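Long-range contact in NTD biosynthesis operon protein NtdA (Bacillus subtilis subsp. subtilis, PDB 4K2M), which catalyses the reversible pyridoxal phosphate-dependent transamination of 3-dehydroglucose 6-phosphate with glutamate, giving kanosamine 6-phosphate on the route to kanosamine: residues Y201-D206 / E343-H348. Numbering follows the deposited sequence.
With EDO (1,2-ethanediol), chain G.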
loop_
_atom_site.group_PDB
_atom_site.type_symbol
_atom_site.label_atom_id
_atom_site.label_comp_id
_atom_site.label_asym_id
_atom_site.label_seq_id
_atom_site.Cartn_x
_atom_site.Cartn_y
_atom_site.Cartn_z
ATOM N N TYR A 201 -18.070 13.648 4.184
ATOM C CA TYR A 201 -18.454 14.280 2.923
ATOM C C TYR A 201 -17.663 15.564 2.674
ATOM O O TYR A 201 -17.914 16.263 1.691
ATOM C CB TYR A 201 -19.963 14.564 2.866
ATOM C CG TYR A 201 -20.834 13.383 3.253
ATOM C CD1 TYR A 201 -20.474 12.083 2.928
ATOM C CD2 TYR A 201 -22.023 13.583 3.925
ATOM C CE1 TYR A 201 -21.280 11.000 3.286
ATOM C CE2 TYR A 201 -22.828 12.516 4.286
ATOM C CZ TYR A 201 -22.455 11.234 3.953
ATOM O OH TYR A 201 -23.280 10.197 4.329
ATOM N N GLY A 202 -16.703 15.865 3.552
ATOM C CA GLY A 202 -15.906 17.084 3.428
ATOM C C GLY A 202 -16.347 18.201 4.368
ATOM O O GLY A 202 -15.785 19.298 4.356
ATOM N N LYS A 203 -17.336 17.915 5.207
ATOM C CA LYS A 203 -17.827 18.895 6.190
ATOM C C LYS A 203 -16.990 18.799 7.465
ATOM O O LYS A 203 -16.769 17.713 7.987
ATOM C CB LYS A 203 -19.289 18.581 6.531
ATOM C CG LYS A 203 -19.919 19.451 7.602
ATOM C CD LYS A 203 -20.175 20.859 7.114
ATOM C CE LYS A 203 -21.008 21.627 8.143
ATOM N NZ LYS A 203 -21.241 23.025 7.685
ATOM N N HIS A 204 -16.543 19.942 7.975
ATOM C CA HIS A 204 -15.717 19.981 9.183
ATOM C C HIS A 204 -16.578 19.716 10.422
ATOM O O HIS A 204 -17.612 20.375 10.631
ATOM C CB HIS A 204 -15.064 21.367 9.290
ATOM C CG HIS A 204 -13.698 21.362 9.902
ATOM N ND1 HIS A 204 -12.785 22.372 9.685
ATOM C CD2 HIS A 204 -13.090 20.469 10.716
ATOM C CE1 HIS A 204 -11.673 22.104 10.350
ATOM N NE2 HIS A 204 -11.832 20.956 10.983
ATOM N N SER A 205 -16.163 18.748 11.243
ATOM C CA SER A 205 -16.818 18.487 12.520
ATOM C C SER A 205 -16.636 19.688 13.439
ATOM O O SER A 205 -15.781 20.538 13.184
ATOM C CB SER A 205 -16.187 17.280 13.196
ATOM O OG SER A 205 -16.385 16.106 12.445
ATOM N N ASP A 206 -17.412 19.747 14.524
ATOM C CA ASP A 206 -17.297 20.851 15.483
ATOM C C ASP A 206 -16.098 20.623 16.391
ATOM O O ASP A 206 -16.243 20.228 17.553
ATOM C CB ASP A 206 -18.570 20.970 16.316
ATOM C CG ASP A 206 -18.594 22.229 17.193
ATOM O OD1 ASP A 206 -17.555 22.930 17.334
ATOM O OD2 ASP A 206 -19.669 22.503 17.765
ATOM N N GLU A 343 -25.953 23.480 3.908
ATOM C CA GLU A 343 -25.688 24.902 4.067
ATOM C C GLU A 343 -24.437 25.293 3.288
ATOM O O GLU A 343 -23.445 24.560 3.273
ATOM C CB GLU A 343 -25.495 25.195 5.553
ATOM C CG GLU A 343 -25.185 26.637 5.896
ATOM C CD GLU A 343 -25.042 26.837 7.397
ATOM O OE1 GLU A 343 -25.615 26.026 8.157
ATOM O OE2 GLU A 343 -24.355 27.794 7.815
ATOM N N LEU A 344 -24.462 26.449 2.638
ATOM C CA LEU A 344 -23.276 26.912 1.941
ATOM C C LEU A 344 -22.337 27.488 2.992
ATOM O O LEU A 344 -22.365 28.690 3.280
ATOM C CB LEU A 344 -23.649 27.982 0.906
ATOM C CG LEU A 344 -22.515 28.464 0.003
ATOM C CD1 LEU A 344 -22.071 27.420 -1.026
ATOM C CD2 LEU A 344 -22.846 29.805 -0.682
ATOM N N SER A 345 -21.530 26.630 3.603
ATOM C CA SER A 345 -20.690 27.079 4.703
ATOM C C SER A 345 -19.209 27.077 4.328
ATOM O O SER A 345 -18.785 26.392 3.390
ATOM C CB SER A 345 -20.907 26.196 5.916
ATOM O OG SER A 345 -20.327 24.926 5.682
ATOM N N GLU A 346 -18.428 27.834 5.091
ATOM C CA GLU A 346 -17.006 27.979 4.814
ATOM C C GLU A 346 -16.208 26.772 5.269
ATOM O O GLU A 346 -15.030 26.657 4.944
ATOM C CB GLU A 346 -16.471 29.223 5.522
ATOM C CG GLU A 346 -17.094 30.502 5.002
ATOM C CD GLU A 346 -16.694 31.719 5.813
ATOM O OE1 GLU A 346 -16.523 32.801 5.208
ATOM O OE2 GLU A 346 -16.555 31.588 7.050
ATOM N N ASP A 347 -16.846 25.885 6.029
ATOM C CA ASP A 347 -16.143 24.743 6.609
ATOM C C ASP A 347 -16.525 23.442 5.910
ATOM O O ASP A 347 -16.825 22.443 6.561
ATOM C CB ASP A 347 -16.405 24.641 8.124
ATOM C CG ASP A 347 -17.876 24.453 8.459
ATOM O OD1 ASP A 347 -18.726 24.688 7.570
ATOM O OD2 ASP A 347 -18.187 24.070 9.618
ATOM N N HIS A 348 -16.497 23.457 4.582
ATOM C CA HIS A 348 -16.879 22.289 3.783
ATOM C C HIS A 348 -16.010 22.313 2.526
ATOM O O HIS A 348 -15.782 23.382 1.953
ATOM C CB HIS A 348 -18.360 22.422 3.371
ATOM C CG HIS A 348 -19.069 21.117 3.141
ATOM N ND1 HIS A 348 -18.550 20.099 2.371
ATOM C CD2 HIS A 348 -20.287 20.691 3.563
ATOM C CE1 HIS A 348 -19.408 19.089 2.348
ATOM N NE2 HIS A 348 -20.468 19.426 3.057
HETATM C C1 EDO G . -25.689 8.176 5.708
HETATM O O1 EDO G . -25.380 7.125 6.618
HETATM C C2 EDO G . -25.643 9.520 6.421
HETATM O O2 EDO G . -24.284 9.828 6.737
HETATM O O HOH W 1 -22.471 22.746 5.099
HETATM O O HOH W 2 -23.395 23.788 9.190
HETATM O O HOH W 3 -17.198 23.060 11.811
#
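The His348 imidazole carries Lys203 over one face: CB sits 3.9 Å from the ring centroid, 22° off the normal, a CH-pi contact, with the backbone N of Lys203 above the same face nearer the rim. At the ring edge, Tyr201 O lies 3.3 Å from His348 CE1, close to the ring plane, and a water also lies in plane. His348 ND1 takes the backbone N-H of Trp350, whose ring stacks on the imidazole, so its rotation is fixed from within its own loop. Lys203 leaves with CG anti to its backbone N (chi1 176°), bends at chi2 (71°) and then runs extended across His348 CD2 to Asp347. There Lys203 NZ forms a salt bridge with Asp347 OD1 at 3.0 Å, arriving from above the carboxylate plane, while Ser345 OG donates a very short 2.5 Å bond nearly along the C-O axis of that oxygen. Two donors on one oxygen should stabilise the carboxylate as an anion; one water links the ammonium to Glu343 O, and a second reaches Glu343 OE1 only through a weak bond. Alongside, His204 N bonds to Asp347 O at 2.9 Å, almost straight, and Lys203 pairs with His348 in a single beta bridge. The bridge ties the loop before helix 207-217 of the aspartate aminotransferase-fold large domain to the loop entering strand 353-356, beside a PLP pocket where Gln227 OE1 accepts from Tyr201 N.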